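Local coordinates for protein (glyceraldehyde 3-phosphate dehydrogenase) (Sulfolobus solfataricus, PDB 1B7G), which catalyses the phosphorylating oxidation of D-glyceraldehyde 3-phosphate in glycolysis, using NADP in marked preference to NAD, at residues Val136-Thr141 with Pro190-Lys195; Lys159-Ile164 with Asp205-Ala210; Thr142-Thr147 with Leu294-His299. The protein carries 1 engineered substitution. All coordinates share one frame; numbering follows the deposited sequence.

Contact 1: residues Val136-Thr141 with Pro190-Lys195; sequences VVSCNT and PSHHAK. With SO4 (sulfate ion), chain C; SO4 (sulfate ion), chain F; SO4 (sulfate ion), chain H.
The loop leading into helix 139-152 meets the start of helix 193-198 around one sulfate ion, that of chain C. No hydrogen bond joins the two segments directly. The ion joins them instead. The tight part is the buried group of Asn-140, Thr-141 and His-193. CB of Asn-140 lies 3.8 Å from CD2 of His-193, and the Thr-141 side chain crosses that of His-193 obliquely, OG1 4.2 Å from CD2. His-193 NE2 donates to sulfate O2 at 2.7 Å, almost straight at 176°, with the oxygen in the ring plane. Its ND1 is paired with OG of Ser-191 at 2.8 Å, so both ring nitrogens are engaged and the rotation of the ring is fixed. Asn-140 ND2 donates to the same O2, while Asn-140 N reaches O3 at 2.8 Å. Asn-140 OD1 is held by His-221. Ser-138 is the N-cap. With chi1 at 76°, its OG sits between backbone N and carbonyl carbon. There it accepts from Thr-141 N at 3.1 Å and from Thr-141 OG1 at 2.7 Å, and it donates to sulfate O4, whose place is less certain. The looser side is the exposed His-192. Its CE1 stays 4.1 Å from Ser-138 OG. Its NE2 lies above the plane of the His-193 ring, offset toward the rim, and its ND1 bonds Asp-196. Exposed Lys-195 extends away and binds a different sulfate, that of chain H. Cys-139, the probable nucleophile, stands beside Ser-138 and Asn-140. With Arg-166, the residues around the chain C sulfate form the inorganic phosphate site of a glyceraldehyde-3-phosphate dehydrogenase.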
loop_
_atom_site.group_PDB
_atom_site.type_symbol
_atom_site.label_atom_id
_atom_site.label_comp_id
_atom_site.label_asym_id
_atom_site.label_seq_id
_atom_site.Cartn_x
_atom_site.Cartn_y
_atom_site.Cartn_z
ATOM N N VAL A 136 15.417 17.487 12.319
ATOM C CA VAL A 136 15.479 16.901 10.980
ATOM C C VAL A 136 14.509 17.746 10.118
ATOM O O VAL A 136 13.348 17.845 10.473
ATOM C CB VAL A 136 15.049 15.437 10.953
ATOM C CG1 VAL A 136 14.833 14.967 9.507
ATOM C CG2 VAL A 136 16.091 14.511 11.649
ATOM N N VAL A 137 14.959 18.308 9.010
ATOM C CA VAL A 137 14.096 19.168 8.190
ATOM C C VAL A 137 12.880 18.396 7.659
ATOM O O VAL A 137 12.815 17.166 7.715
ATOM C CB VAL A 137 14.828 19.797 7.004
ATOM C CG1 VAL A 137 15.507 21.107 7.440
ATOM C CG2 VAL A 137 15.849 18.856 6.397
ATOM N N SER A 138 11.900 19.149 7.129
ATOM C CA SER A 138 10.661 18.520 6.658
ATOM C C SER A 138 10.919 17.589 5.510
ATOM O O SER A 138 11.981 17.573 4.865
ATOM C CB SER A 138 9.654 19.637 6.223
ATOM O OG SER A 138 10.122 20.128 4.935
ATOM N N CYS A 139 9.888 16.831 5.104
ATOM C CA CYS A 139 9.992 15.907 3.996
ATOM C C CYS A 139 10.422 16.583 2.682
ATOM O O CYS A 139 11.262 16.076 1.960
ATOM C CB CYS A 139 8.571 15.277 3.763
ATOM S SG CYS A 139 7.928 14.494 5.292
ATOM N N ASN A 140 9.786 17.722 2.332
ATOM C CA ASN A 140 10.175 18.334 1.044
ATOM C C ASN A 140 11.477 19.095 1.195
ATOM O O ASN A 140 12.239 19.165 0.235
ATOM C CB ASN A 140 9.025 19.232 0.532
ATOM C CG ASN A 140 7.919 18.358 -0.057
ATOM O OD1 ASN A 140 8.199 17.443 -0.831
ATOM N ND2 ASN A 140 6.679 18.616 0.289
ATOM N N THR A 141 11.802 19.568 2.420
ATOM C CA THR A 141 13.093 20.253 2.575
ATOM C C THR A 141 14.209 19.224 2.402
ATOM O O THR A 141 15.259 19.456 1.806
ATOM C CB THR A 141 13.211 20.920 3.948
ATOM O OG1 THR A 141 12.071 21.763 4.184
ATOM C CG2 THR A 141 14.473 21.788 4.013
ATOM N N PRO A 190 8.575 33.529 -0.634
ATOM C CA PRO A 190 8.650 32.102 -0.791
ATOM C C PRO A 190 7.904 31.289 0.253
ATOM O O PRO A 190 7.442 31.781 1.288
ATOM C CB PRO A 190 10.180 31.878 -0.618
ATOM C CG PRO A 190 10.519 32.807 0.480
ATOM C CD PRO A 190 9.695 34.056 0.221
ATOM N N SER A 191 7.681 29.996 -0.058
ATOM C CA SER A 191 7.118 29.128 1.008
ATOM C C SER A 191 8.255 28.872 2.021
ATOM O O SER A 191 9.405 29.206 1.764
ATOM C CB SER A 191 6.649 27.823 0.404
ATOM O OG SER A 191 7.697 27.190 -0.317
ATOM N N HIS A 192 7.996 28.180 3.122
ATOM C CA HIS A 192 8.934 27.968 4.193
ATOM C C HIS A 192 10.127 27.102 3.788
ATOM O O HIS A 192 11.111 27.106 4.517
ATOM C CB HIS A 192 8.222 27.355 5.420
ATOM C CG HIS A 192 7.864 25.909 5.274
ATOM N ND1 HIS A 192 8.796 24.914 5.526
ATOM C CD2 HIS A 192 6.722 25.266 4.909
ATOM C CE1 HIS A 192 8.271 23.731 5.284
ATOM N NE2 HIS A 192 7.012 23.903 4.952
ATOM N N HIS A 193 10.009 26.305 2.726
ATOM C CA HIS A 193 11.066 25.454 2.268
ATOM C C HIS A 193 12.398 26.154 2.093
ATOM O O HIS A 193 13.412 25.571 2.493
ATOM C CB HIS A 193 10.652 24.755 0.950
ATOM C CG HIS A 193 9.298 24.107 1.163
ATOM N ND1 HIS A 193 8.116 24.792 1.052
ATOM C CD2 HIS A 193 8.986 22.869 1.581
ATOM C CE1 HIS A 193 7.109 23.983 1.360
ATOM N NE2 HIS A 193 7.612 22.787 1.692
ATOM N N ALA A 194 12.391 27.375 1.520
ATOM C CA ALA A 194 13.647 28.057 1.240
ATOM C C ALA A 194 14.429 28.375 2.509
ATOM O O ALA A 194 15.580 27.985 2.631
ATOM C CB ALA A 194 13.401 29.293 0.366
ATOM N N LYS A 195 13.773 28.952 3.489
ATOM C CA LYS A 195 14.343 29.187 4.794
ATOM C C LYS A 195 14.831 27.863 5.405
ATOM O O LYS A 195 15.949 27.811 5.891
ATOM C CB LYS A 195 13.312 29.820 5.707
ATOM C CG LYS A 195 13.876 30.335 7.008
ATOM C CD LYS A 195 12.807 30.814 7.995
ATOM C CE LYS A 195 13.524 31.699 9.027
ATOM N NZ LYS A 195 12.721 31.986 10.236
HETATM S S SO4 C . 6.709 20.034 3.766
HETATM O O1 SO4 C . 5.541 19.861 4.620
HETATM O O2 SO4 C . 6.233 20.526 2.359
HETATM O O3 SO4 C . 7.528 18.857 3.492
HETATM O O4 SO4 C . 7.516 21.088 4.408
HETATM S S SO4 F . 4.635 28.709 4.949
HETATM O O1 SO4 F . 4.633 27.855 6.195
HETATM O O2 SO4 F . 3.197 28.869 4.505
HETATM O O3 SO4 F . 5.409 28.015 3.850
HETATM O O4 SO4 F . 5.193 30.057 5.272
HETATM S S SO4 H . 11.607 29.157 11.855
HETATM O O1 SO4 H . 12.415 30.213 12.591
HETATM O O2 SO4 H . 10.289 29.006 12.552
HETATM O O3 SO4 H . 12.340 27.869 11.804
HETATM O O4 SO4 H . 11.378 29.687 10.462
#

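Contact 2: residues Lys159-Ile164 with Asp205-Ala210. Unlike the reference sequence in segment 159-164: Lys-159 (reference Asn).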
loop_
_atom_site.group_PDB
_atom_site.type_symbol
_atom_site.label_atom_id
_atom_site.label_comp_id
_atom_site.label_asym_id
_atom_site.label_seq_id
_atom_site.Cartn_x
_atom_site.Cartn_y
_atom_site.Cartn_z
ATOM N N LYS A 159 22.354 28.821 -7.288
ATOM C CA LYS A 159 20.979 29.273 -7.155
ATOM C C LYS A 159 19.941 28.173 -7.400
ATOM O O LYS A 159 20.092 27.312 -8.221
ATOM C CB LYS A 159 20.717 30.426 -8.160
ATOM C CG LYS A 159 19.434 31.158 -7.775
ATOM C CD LYS A 159 18.926 32.068 -8.861
ATOM C CE LYS A 159 19.867 33.223 -9.137
ATOM N NZ LYS A 159 19.195 34.253 -9.987
ATOM N N VAL A 160 18.866 28.211 -6.587
ATOM C CA VAL A 160 17.785 27.243 -6.713
ATOM C C VAL A 160 16.441 27.986 -6.765
ATOM O O VAL A 160 16.160 28.790 -5.874
ATOM C CB VAL A 160 17.711 26.257 -5.523
ATOM C CG1 VAL A 160 16.472 25.329 -5.639
ATOM C CG2 VAL A 160 18.945 25.381 -5.419
ATOM N N ARG A 161 15.629 27.589 -7.737
ATOM C CA ARG A 161 14.240 28.070 -7.789
ATOM C C ARG A 161 13.398 26.786 -7.917
ATOM O O ARG A 161 13.775 25.922 -8.711
ATOM C CB ARG A 161 13.939 29.027 -8.939
ATOM C CG ARG A 161 14.727 30.360 -8.866
ATOM C CD ARG A 161 14.243 31.181 -7.693
ATOM N NE ARG A 161 14.879 32.503 -7.594
ATOM C CZ ARG A 161 15.939 32.749 -6.820
ATOM N NH1 ARG A 161 16.440 31.729 -6.115
ATOM N NH2 ARG A 161 16.496 33.957 -6.729
ATOM N N ALA A 162 12.403 26.629 -7.034
ATOM C CA ALA A 162 11.654 25.383 -7.084
ATOM C C ALA A 162 10.157 25.658 -6.815
ATOM O O ALA A 162 9.806 26.533 -6.063
ATOM C CB ALA A 162 12.149 24.401 -6.007
ATOM N N THR A 163 9.396 24.823 -7.466
ATOM C CA THR A 163 7.963 24.743 -7.230
ATOM C C THR A 163 7.619 23.342 -6.696
ATOM O O THR A 163 8.014 22.330 -7.235
ATOM C CB THR A 163 7.257 25.033 -8.564
ATOM O OG1 THR A 163 7.154 26.437 -8.772
ATOM C CG2 THR A 163 5.843 24.445 -8.549
ATOM N N ILE A 164 6.928 23.353 -5.569
ATOM C CA ILE A 164 6.515 22.165 -4.852
ATOM C C ILE A 164 5.003 21.939 -4.895
ATOM O O ILE A 164 4.210 22.715 -4.372
ATOM C CB ILE A 164 6.983 22.217 -3.386
ATOM C CG1 ILE A 164 8.530 22.316 -3.315
ATOM C CG2 ILE A 164 6.602 20.929 -2.636
ATOM C CD1 ILE A 164 8.976 22.790 -1.941
ATOM N N ASP A 205 21.293 30.930 -2.461
ATOM C CA ASP A 205 20.184 31.824 -2.924
ATOM C C ASP A 205 19.066 30.882 -3.437
ATOM O O ASP A 205 19.155 30.340 -4.540
ATOM C CB ASP A 205 20.740 32.687 -4.048
ATOM C CG ASP A 205 19.719 33.510 -4.802
ATOM O OD1 ASP A 205 18.505 33.431 -4.548
ATOM O OD2 ASP A 205 20.105 34.280 -5.703
ATOM N N ILE A 206 18.049 30.691 -2.632
ATOM C CA ILE A 206 16.962 29.755 -2.978
ATOM C C ILE A 206 15.611 30.412 -2.705
ATOM O O ILE A 206 15.417 31.156 -1.745
ATOM C CB ILE A 206 17.046 28.400 -2.223
ATOM C CG1 ILE A 206 15.802 27.534 -2.468
ATOM C CG2 ILE A 206 17.175 28.675 -0.728
ATOM C CD1 ILE A 206 15.931 26.054 -2.088
ATOM N N ALA A 207 14.674 30.176 -3.647
ATOM C CA ALA A 207 13.324 30.658 -3.424
ATOM C C ALA A 207 12.382 29.548 -3.864
ATOM O O ALA A 207 12.625 28.825 -4.832
ATOM C CB ALA A 207 13.080 32.020 -4.112
ATOM N N THR A 208 11.298 29.362 -3.140
ATOM C CA THR A 208 10.385 28.269 -3.431
ATOM C C THR A 208 8.927 28.739 -3.341
ATOM O O THR A 208 8.625 29.629 -2.564
ATOM C CB THR A 208 10.504 27.138 -2.383
ATOM O OG1 THR A 208 10.344 27.708 -1.090
ATOM C CG2 THR A 208 11.833 26.392 -2.481
ATOM N N MET A 209 8.108 28.098 -4.168
ATOM C CA MET A 209 6.662 28.312 -4.024
ATOM C C MET A 209 5.999 26.945 -3.867
ATOM O O MET A 209 6.502 25.979 -4.455
ATOM C CB MET A 209 6.108 28.933 -5.311
ATOM C CG MET A 209 6.552 30.305 -5.706
ATOM S SD MET A 209 6.005 30.851 -7.332
ATOM C CE MET A 209 7.457 30.595 -8.328
ATOM N N ALA A 210 4.855 26.869 -3.196
ATOM C CA ALA A 210 4.219 25.576 -3.004
ATOM C C ALA A 210 2.670 25.726 -3.167
ATOM O O ALA A 210 2.124 26.732 -2.767
ATOM C CB ALA A 210 4.455 25.106 -1.569
#
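Arg-161 holds CG anti to its carbonyl carbon, chi1 -64°, and bends at chi2, -68°; Asp-205 holds CG anti to its backbone N, chi1 171°. These torsions bring guanidinium and carboxylate together along one face of a parallel strand pair in the mixed sheet of the C-terminal domain. Strands 157-167 and 205-213 run in register, from Val-160 beside Ile-206 to Ile-164 beside Ala-210. The ladder alternates: Val-160 N donates to Asp-205 O, and Ala-207 N returns to Val-160 O, both at 3.0 Å. Ala-162 and Ile-164 continue it with Ala-207 and Met-209.

One face carries Val-160, Ala-162, Ile-164, Ile-206, Thr-208 and Ala-210. It packs against helices 139-152 and 193-198. On it, Val-160 CG1 meets Ile-206 CD1 at 3.7 Å, the side chains lying side by side.

The other face carries the charges. The Arg-161 guanidinium lies between CD of the engineered Lys-159 and CB of Ala-207, one over each face. Its NH1 also bonds Val-160 O at 3.0 Å, from above the carbonyl plane. In the salt bridge both nitrogens grip one carboxylate oxygen end-on. NH2 meets the syn lone pair of Asp-205 OD1 at 3.0 Å, whereas NH1 approaches OD1 from above the carboxylate plane at 3.1 Å.

Contact 3: residues Thr142-Thr147 with Leu294-His299; sequences TALLRT and LMYAVH
Strand 291-298 crosses helix 139-152, the axes of the two short segments 9.9 Å apart at closest and at 133°. Contact is made on one face of the strand, by side chains at alternate positions, and all the touching residues are buried. No hydrogen bond joins the segments.

Leu-294 comes first. Its CB points toward the helix, and its CD1 lies in plane at the edge of the Tyr-296 ring.

Tyr-296 carries most of the contact. Its CG sits between backbone N and carbonyl carbon, chi1 56°, and the ring rises from the sheet to the helix. Three helix residues receive its outer end. On one side CE1 meets CB of Ala-143 at 3.8 Å. On the other, CE2 lies 3.8 Å from OG1 of Thr-147, the two side chains approaching tip to tip. At the end, OH lies 3.4 Å from CD2 of Leu-144, whose side chain crosses the tyrosine at about a right angle. The hydroxyl has its hydrogen bond outside these two segments. The Thr-147 hydroxyl is turned back to its own helix and donates to Ala-143 O at 2.9 Å. That carbonyl also accepts from Thr-147 N, so two bonds hold it. The tyrosine ring also meets His-221 on the neighbouring strand 219-227.

Ala-297 turns its CB away from the helix. Val-298 turns back toward it. With CG1 anti to the backbone N, chi1 179°, CG2 is brought to 3.4 Å from CB of Ala-143, tighter than usual for two carbons. The same CG2 borders the tyrosine ring in its plane.

A helix laid across one face of a mixed sheet is characteristic of the C-terminal catalytic domain of glyceraldehyde-3-phosphate dehydrogenases, and this helix has the probable nucleophile Cys-139 at its start.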
loop_
_atom_site.group_PDB
_atom_site.type_symbol
_atom_site.label_atom_id
_atom_site.label_comp_id
_atom_site.label_asym_id
_atom_site.label_seq_id
_atom_site.Cartn_x
_atom_site.Cartn_y
_atom_site.Cartn_z
ATOM N N THR A 142 13.969 18.032 2.999
ATOM C CA THR A 142 14.943 16.942 2.856
ATOM C C THR A 142 15.219 16.599 1.417
ATOM O O THR A 142 16.366 16.360 1.021
ATOM C CB THR A 142 14.487 15.689 3.612
ATOM O OG1 THR A 142 14.377 15.957 5.021
ATOM C CG2 THR A 142 15.472 14.534 3.437
ATOM N N ALA A 143 14.148 16.482 0.585
ATOM C CA ALA A 143 14.349 16.075 -0.795
ATOM C C ALA A 143 15.147 17.155 -1.547
ATOM O O ALA A 143 16.027 16.807 -2.312
ATOM C CB ALA A 143 12.990 15.819 -1.466
ATOM N N LEU A 144 14.898 18.415 -1.225
ATOM C CA LEU A 144 15.667 19.503 -1.884
ATOM C C LEU A 144 17.155 19.449 -1.463
ATOM O O LEU A 144 18.040 19.580 -2.290
ATOM C CB LEU A 144 15.047 20.826 -1.487
ATOM C CG LEU A 144 13.787 21.353 -2.208
ATOM C CD1 LEU A 144 13.116 22.376 -1.313
ATOM C CD2 LEU A 144 14.161 21.985 -3.548
ATOM N N LEU A 145 17.444 19.238 -0.174
ATOM C CA LEU A 145 18.812 19.136 0.310
ATOM C C LEU A 145 19.578 17.955 -0.254
ATOM O O LEU A 145 20.722 18.151 -0.692
ATOM C CB LEU A 145 18.859 19.092 1.851
ATOM C CG LEU A 145 18.478 20.457 2.460
ATOM C CD1 LEU A 145 18.210 20.323 3.947
ATOM C CD2 LEU A 145 19.581 21.456 2.110
ATOM N N ARG A 146 18.973 16.773 -0.349
ATOM C CA ARG A 146 19.675 15.640 -0.922
ATOM C C ARG A 146 20.049 15.949 -2.381
ATOM O O ARG A 146 21.094 15.525 -2.824
ATOM C CB ARG A 146 18.904 14.332 -0.908
ATOM C CG ARG A 146 18.511 13.884 0.529
ATOM C CD ARG A 146 17.963 12.440 0.328
ATOM N NE ARG A 146 17.534 11.909 1.628
ATOM C CZ ARG A 146 16.550 11.010 1.750
ATOM N NH1 ARG A 146 15.963 10.500 0.664
ATOM N NH2 ARG A 146 16.226 10.619 2.970
ATOM N N THR A 147 19.091 16.541 -3.113
ATOM C CA THR A 147 19.366 16.839 -4.526
ATOM C C THR A 147 20.440 17.925 -4.637
ATOM O O THR A 147 21.379 17.695 -5.384
ATOM C CB THR A 147 18.054 17.298 -5.224
ATOM O OG1 THR A 147 17.056 16.287 -4.983
ATOM C CG2 THR A 147 18.280 17.547 -6.686
ATOM N N LEU A 294 14.987 19.735 -13.598
ATOM C CA LEU A 294 14.517 18.356 -13.439
ATOM C C LEU A 294 13.279 18.314 -12.537
ATOM O O LEU A 294 12.914 19.270 -11.823
ATOM C CB LEU A 294 15.621 17.417 -12.942
ATOM C CG LEU A 294 16.275 17.801 -11.606
ATOM C CD1 LEU A 294 15.510 17.225 -10.439
ATOM C CD2 LEU A 294 17.740 17.337 -11.592
ATOM N N MET A 295 12.605 17.169 -12.479
ATOM C CA MET A 295 11.463 17.049 -11.558
ATOM C C MET A 295 11.577 15.721 -10.817
ATOM O O MET A 295 12.186 14.755 -11.331
ATOM C CB MET A 295 10.127 17.089 -12.375
ATOM C CG MET A 295 10.115 15.911 -13.345
ATOM S SD MET A 295 8.545 15.669 -14.119
ATOM C CE MET A 295 8.395 16.985 -15.262
ATOM N N TYR A 296 10.997 15.669 -9.631
ATOM C CA TYR A 296 11.084 14.431 -8.847
ATOM C C TYR A 296 9.869 14.274 -7.963
ATOM O O TYR A 296 9.163 15.255 -7.622
ATOM C CB TYR A 296 12.439 14.394 -8.086
ATOM C CG TYR A 296 12.756 15.558 -7.185
ATOM C CD1 TYR A 296 12.167 15.670 -5.917
ATOM C CD2 TYR A 296 13.659 16.529 -7.544
ATOM C CE1 TYR A 296 12.476 16.735 -5.097
ATOM C CE2 TYR A 296 13.993 17.584 -6.716
ATOM C CZ TYR A 296 13.376 17.700 -5.499
ATOM O OH TYR A 296 13.656 18.772 -4.694
ATOM N N ALA A 297 9.631 13.006 -7.572
ATOM C CA ALA A 297 8.588 12.713 -6.601
ATOM C C ALA A 297 9.161 12.528 -5.206
ATOM O O ALA A 297 10.330 12.108 -5.050
ATOM C CB ALA A 297 7.782 11.459 -6.992
ATOM N N VAL A 298 8.382 12.795 -4.169
ATOM C CA VAL A 298 8.816 12.610 -2.788
ATOM C C VAL A 298 7.742 11.813 -2.021
ATOM O O VAL A 298 6.591 12.230 -1.987
ATOM C CB VAL A 298 9.027 13.940 -2.065
ATOM C CG1 VAL A 298 9.443 13.761 -0.618
ATOM C CG2 VAL A 298 10.074 14.833 -2.793
ATOM N N HIS A 299 8.105 10.662 -1.470
ATOM C CA HIS A 299 7.152 9.903 -0.647
ATOM C C HIS A 299 7.232 10.427 0.768
ATOM O O HIS A 299 8.139 10.056 1.552
ATOM C CB HIS A 299 7.378 8.391 -0.708
ATOM C CG HIS A 299 6.350 7.648 0.128
ATOM N ND1 HIS A 299 6.670 6.584 0.930
ATOM C CD2 HIS A 299 5.034 7.850 0.310
ATOM C CE1 HIS A 299 5.606 6.159 1.573
ATOM N NE2 HIS A 299 4.576 6.906 1.189
#

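Contacts 1 and 3 both use helix 139-152, and contact 2 packs against it. The first turn of the helix forms contact 1 at the sulfate, and its next turn rests on the sheet in contact 3. The centres of these two lie about 11 Å apart. Asn-140 OD1 comes within 3.8 Å of Val-298 CG2, which places contact 3 next to the phosphate site. Contact 2 lies beside that site, its centre about 10 Å from that of contact 1. His-193 CG packs on Ile-164 CD1 at 3.4 Å, and Ser-191 N probably bonds Thr-208 O at 2.7 Å. Contacts 2 and 3 share one sheet and meet where Ala-162 CB lies 4.0 Å from Leu-144 CD2.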